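Local atomic coordinates of ribosomal RNA small subunit methyltransferase E (Thermotoga maritima, PDB entry 1Z85), a protein that probably methylates N3 of uridine 1498 in the 16S rRNA of the assembled 30S subunit, using S-adenosyl-L-methionine as methyl donor. Residues Val162-Leu167 and Ser202-Val207; Gly44-Ala49 and Ser56-Leu61. All coordinates share one frame; numbering follows the deposited sequence.

Overall arrangement
The two contacts lie on opposite sides of the chain's centre, with their own centres about 45 Å apart, and share no strand. Interaction 1 is mostly buried: it adds the short strand 205-206 in parallel to strand 161-165, at one end of the sheet in the methyltransferase domain with its alpha/beta knot fold. Interaction 2 is an antiparallel hairpin within the PUA domain, buried on one face and more open on the other. Backbone hydrogen bonds dominate both. The side-chain chemistry differs: a pair of threonine hydroxyls and a tight methyl contact in interaction 1, a serine-glutamate bond and a row of apolar residues on the inner face in interaction 2.

Interaction 1: Val162-Leu167 and Ser202-Val207; sequences VITLDL and SSTTIV
Thr164 and Thr204 meet hydroxyl to hydroxyl in the tight part of this parallel strand pair. Thr164 OG1 donates to Thr204 OG1 over 2.6 Å, and the two side chains cross at about a right angle. Thr204 holds its OG1 in the crowded position between its backbone N and carbonyl carbon (chi1 85°), where the oxygen also bonds to Leu200 O and is therefore gripped twice. The same rotation brings Thr204 CG2 to 3.5 Å from Val162 CG1, closer than methyls usually pack. Alongside runs the backbone ladder: Thr205 N to Val162 O at 3.0 Å, Thr164 N to Thr205 O at 2.7 Å, then Val207 N to Thr164 O at 2.8 Å, nearly along the C=O axis. The last rung, Asp166 N to Val207 O, is more bent (138° at the hydrogen). Val207 is buried there, its CG1 4.1 Å from Ile163 CG2, an ordinary apolar contact. The contact loosens toward solvent at the opposite end, by the exposed Ser203, where a water takes the N-H of Val162 and donates to Ser203 O. Asp166 uses its CB against Ile206 CG2 and sends OD2 to a salt bridge with Arg197. Strand 161-165 thus lies between strands 182-186 and 205-206 of the parallel sheet in this alpha/beta knot fold, while helix 194-201 packs over the Thr164 and Ile206 face, Leu200 on Thr164 and Arg201 beside Ile206.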
# COMPACT_ATOMS: atom_id res chain seq x y z
N VAL B 162 -21.50 -9.55 -0.91
CA VAL B 162 -20.76 -8.66 -0.03
C VAL B 162 -19.59 -9.39 0.63
O VAL B 162 -19.71 -10.54 1.06
CB VAL B 162 -21.66 -8.06 1.05
CG1 VAL B 162 -20.96 -6.90 1.77
CG2 VAL B 162 -23.04 -7.60 0.46
N ILE B 163 -18.45 -8.71 0.67
CA ILE B 163 -17.23 -9.18 1.30
C ILE B 163 -16.87 -8.20 2.42
O ILE B 163 -16.79 -6.99 2.17
CB ILE B 163 -16.04 -9.15 0.31
CG1 ILE B 163 -16.37 -9.83 -1.01
CG2 ILE B 163 -14.78 -9.82 0.93
CD1 ILE B 163 -16.41 -11.28 -0.91
N THR B 164 -16.64 -8.70 3.62
CA THR B 164 -16.28 -7.83 4.75
C THR B 164 -14.80 -8.01 5.10
O THR B 164 -14.35 -9.12 5.35
CB THR B 164 -17.15 -8.14 5.98
OG1 THR B 164 -18.51 -7.90 5.66
CG2 THR B 164 -16.76 -7.24 7.17
N LEU B 165 -14.05 -6.92 5.05
CA LEU B 165 -12.70 -6.85 5.58
C LEU B 165 -12.70 -6.50 7.10
O LEU B 165 -12.78 -5.33 7.49
CB LEU B 165 -11.88 -5.79 4.82
CG LEU B 165 -10.48 -5.45 5.37
CD1 LEU B 165 -9.62 -6.72 5.62
CD2 LEU B 165 -9.80 -4.46 4.41
N ASP B 166 -12.59 -7.53 7.92
CA ASP B 166 -12.39 -7.41 9.35
C ASP B 166 -10.89 -7.16 9.58
O ASP B 166 -10.04 -8.02 9.30
CB ASP B 166 -12.81 -8.73 10.04
CG ASP B 166 -12.75 -8.65 11.57
OD1 ASP B 166 -12.53 -7.56 12.14
OD2 ASP B 166 -12.92 -9.71 12.21
N LEU B 167 -10.57 -5.97 10.05
CA LEU B 167 -9.18 -5.56 10.16
C LEU B 167 -8.47 -6.28 11.30
O LEU B 167 -7.25 -6.44 11.25
CB LEU B 167 -9.08 -4.04 10.34
CG LEU B 167 -9.56 -3.19 9.15
CD1 LEU B 167 -9.75 -1.75 9.58
CD2 LEU B 167 -8.60 -3.31 7.95
N SER B 202 -23.94 -13.04 9.09
CA SER B 202 -25.16 -13.52 8.49
C SER B 202 -25.45 -13.05 7.07
O SER B 202 -26.28 -13.63 6.40
CB SER B 202 -26.36 -13.12 9.38
OG SER B 202 -26.80 -11.81 9.05
N SER B 203 -24.82 -11.97 6.61
CA SER B 203 -25.19 -11.40 5.31
C SER B 203 -24.04 -11.29 4.30
O SER B 203 -24.27 -11.03 3.10
CB SER B 203 -25.78 -10.00 5.52
OG SER B 203 -24.77 -9.06 5.85
N THR B 204 -22.80 -11.45 4.78
CA THR B 204 -21.62 -11.21 3.97
C THR B 204 -20.62 -12.29 4.23
O THR B 204 -20.85 -13.16 5.09
CB THR B 204 -20.94 -9.84 4.27
OG1 THR B 204 -20.04 -9.95 5.38
CG2 THR B 204 -21.98 -8.73 4.57
N THR B 205 -19.51 -12.21 3.49
CA THR B 205 -18.39 -13.15 3.58
C THR B 205 -17.18 -12.44 4.21
O THR B 205 -16.71 -11.44 3.67
CB THR B 205 -18.03 -13.66 2.16
OG1 THR B 205 -19.11 -14.44 1.65
CG2 THR B 205 -16.70 -14.48 2.15
N ILE B 206 -16.65 -12.96 5.32
CA ILE B 206 -15.62 -12.22 6.08
C ILE B 206 -14.13 -12.68 5.85
O ILE B 206 -13.82 -13.87 5.83
CB ILE B 206 -16.00 -12.09 7.59
CG1 ILE B 206 -17.52 -11.79 7.73
CG2 ILE B 206 -15.14 -11.00 8.28
CD1 ILE B 206 -18.01 -11.23 9.11
N VAL B 207 -13.24 -11.69 5.70
CA VAL B 207 -11.82 -11.90 5.38
C VAL B 207 -10.88 -10.90 6.12
O VAL B 207 -11.32 -10.00 6.87
CB VAL B 207 -11.57 -11.83 3.81
CG1 VAL B 207 -12.65 -12.62 3.02
CG2 VAL B 207 -11.49 -10.38 3.31
O HOH W 1 -23.30 -11.71 0.40

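Interaction 2: Gly44-Ala49 and Ser56-Leu61; sequences GDVIEA and SYTCIL
Glu48 starts out on the face it shares with Val46, Thr58 and Ile60, then leans across to the neighbouring strand of this antiparallel hairpin, where its carboxylate meets the hydroxyl of Ser56. Its CG is anti to the backbone N (chi1 -168°) and the chain stays extended beyond, which carries OE2 to 2.6 Å from Ser56 OG. The serine hydroxyl, itself anti to its backbone N (chi1 174°), donates to the anti lone pair of OE2, on the side away from the other carboxylate oxygen. Further along the face where Glu48 begins, Val46 sits between two partners, crossing both obliquely: CG1 lies 3.8 Å from Thr58 CG2, and CG2 lies 4.1 Å from Ile60 CG1. Ile47, Ala49, Tyr57 and Cys59 point to the other face. There Ile47 pushes CG1 into the crowded position between its backbone N and carbonyl carbon and lays it 4.1 Å from Cys59 CB. The Tyr57 ring stands with its edge near Ala49 O, its OH hydrogen-bonded to Asp51. Backbone bonds fix this register: Ile47 and Cys59 exchange two, as do Ala49 and Tyr57, and Leu61 N meets Asp45 O almost straight (178°). Gly44, whose N bonds to Leu61 O at 3.0 Å, extends the ladder past the strand. Phe28, Val26 and Ala71 pack on the apolar face, making it part of the PUA domain interior. Tyr145 OH also bonds to Glu48 OE2, linking the hairpin to the methyltransferase part of the chain. With two hydroxyls on one oxygen, this carboxylate is probably stabilised in its charged form.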
# COMPACT_ATOMS: atom_id res chain seq x y z
N GLY B 44 -4.13 31.68 -23.42
CA GLY B 44 -3.60 31.27 -24.72
C GLY B 44 -3.22 29.80 -24.70
O GLY B 44 -3.29 29.13 -25.72
N ASP B 45 -2.83 29.30 -23.52
CA ASP B 45 -2.35 27.92 -23.37
C ASP B 45 -3.46 26.88 -23.62
O ASP B 45 -4.58 27.04 -23.16
CB ASP B 45 -1.78 27.70 -21.96
CG ASP B 45 -0.49 28.48 -21.71
OD1 ASP B 45 -0.00 29.19 -22.63
OD2 ASP B 45 0.03 28.36 -20.58
N VAL B 46 -3.13 25.82 -24.36
CA VAL B 46 -4.05 24.69 -24.56
C VAL B 46 -3.95 23.70 -23.39
O VAL B 46 -2.86 23.28 -22.99
CB VAL B 46 -3.77 23.96 -25.88
CG1 VAL B 46 -4.48 22.59 -25.91
CG2 VAL B 46 -4.20 24.82 -27.06
N ILE B 47 -5.09 23.31 -22.86
CA ILE B 47 -5.14 22.45 -21.66
C ILE B 47 -6.18 21.36 -21.81
O ILE B 47 -7.03 21.44 -22.70
CB ILE B 47 -5.50 23.27 -20.40
CG1 ILE B 47 -6.90 23.90 -20.56
CG2 ILE B 47 -4.41 24.34 -20.12
CD1 ILE B 47 -7.30 24.73 -19.39
N GLU B 48 -6.10 20.37 -20.92
CA GLU B 48 -7.04 19.29 -20.88
C GLU B 48 -7.77 19.30 -19.54
O GLU B 48 -7.13 19.36 -18.47
CB GLU B 48 -6.33 17.95 -21.06
CG GLU B 48 -7.33 16.81 -21.31
CD GLU B 48 -6.74 15.40 -21.23
OE1 GLU B 48 -5.51 15.23 -21.04
OE2 GLU B 48 -7.54 14.46 -21.36
N ALA B 49 -9.10 19.25 -19.60
CA ALA B 49 -9.94 19.09 -18.42
C ALA B 49 -10.83 17.88 -18.55
O ALA B 49 -11.01 17.36 -19.65
CB ALA B 49 -10.80 20.34 -18.21
N SER B 56 -13.39 14.05 -21.69
CA SER B 56 -12.17 14.83 -21.78
C SER B 56 -12.42 16.04 -22.69
O SER B 56 -13.04 15.92 -23.75
CB SER B 56 -11.03 13.95 -22.33
OG SER B 56 -9.86 14.70 -22.57
N TYR B 57 -11.94 17.21 -22.27
CA TYR B 57 -12.04 18.43 -23.07
C TYR B 57 -10.66 19.03 -23.32
O TYR B 57 -9.87 19.26 -22.40
CB TYR B 57 -12.96 19.46 -22.40
CG TYR B 57 -14.32 18.91 -22.01
CD1 TYR B 57 -14.50 18.24 -20.79
CD2 TYR B 57 -15.41 19.02 -22.87
CE1 TYR B 57 -15.75 17.71 -20.45
CE2 TYR B 57 -16.67 18.50 -22.53
CZ TYR B 57 -16.82 17.85 -21.32
OH TYR B 57 -18.05 17.33 -20.98
N THR B 58 -10.35 19.25 -24.59
CA THR B 58 -9.16 19.98 -24.96
C THR B 58 -9.63 21.40 -25.18
O THR B 58 -10.58 21.63 -25.94
CB THR B 58 -8.55 19.39 -26.21
OG1 THR B 58 -8.29 17.99 -25.98
CG2 THR B 58 -7.25 20.11 -26.60
N CYS B 59 -9.00 22.33 -24.46
CA CYS B 59 -9.47 23.71 -24.38
C CYS B 59 -8.33 24.73 -24.51
O CYS B 59 -7.16 24.42 -24.29
CB CYS B 59 -10.19 23.96 -23.04
SG CYS B 59 -11.34 22.69 -22.48
N ILE B 60 -8.71 25.95 -24.90
CA ILE B 60 -7.81 27.09 -24.87
C ILE B 60 -8.21 28.00 -23.70
O ILE B 60 -9.34 28.47 -23.63
CB ILE B 60 -7.85 27.88 -26.19
CG1 ILE B 60 -7.70 26.92 -27.38
CG2 ILE B 60 -6.75 28.97 -26.17
CD1 ILE B 60 -7.36 27.59 -28.72
N LEU B 61 -7.27 28.22 -22.79
CA LEU B 61 -7.51 29.06 -21.60
C LEU B 61 -7.78 30.49 -22.04
O LEU B 61 -7.03 31.03 -22.87
CB LEU B 61 -6.30 28.99 -20.65
CG LEU B 61 -6.39 29.60 -19.24
CD1 LEU B 61 -7.57 29.05 -18.45
CD2 LEU B 61 -5.09 29.36 -18.44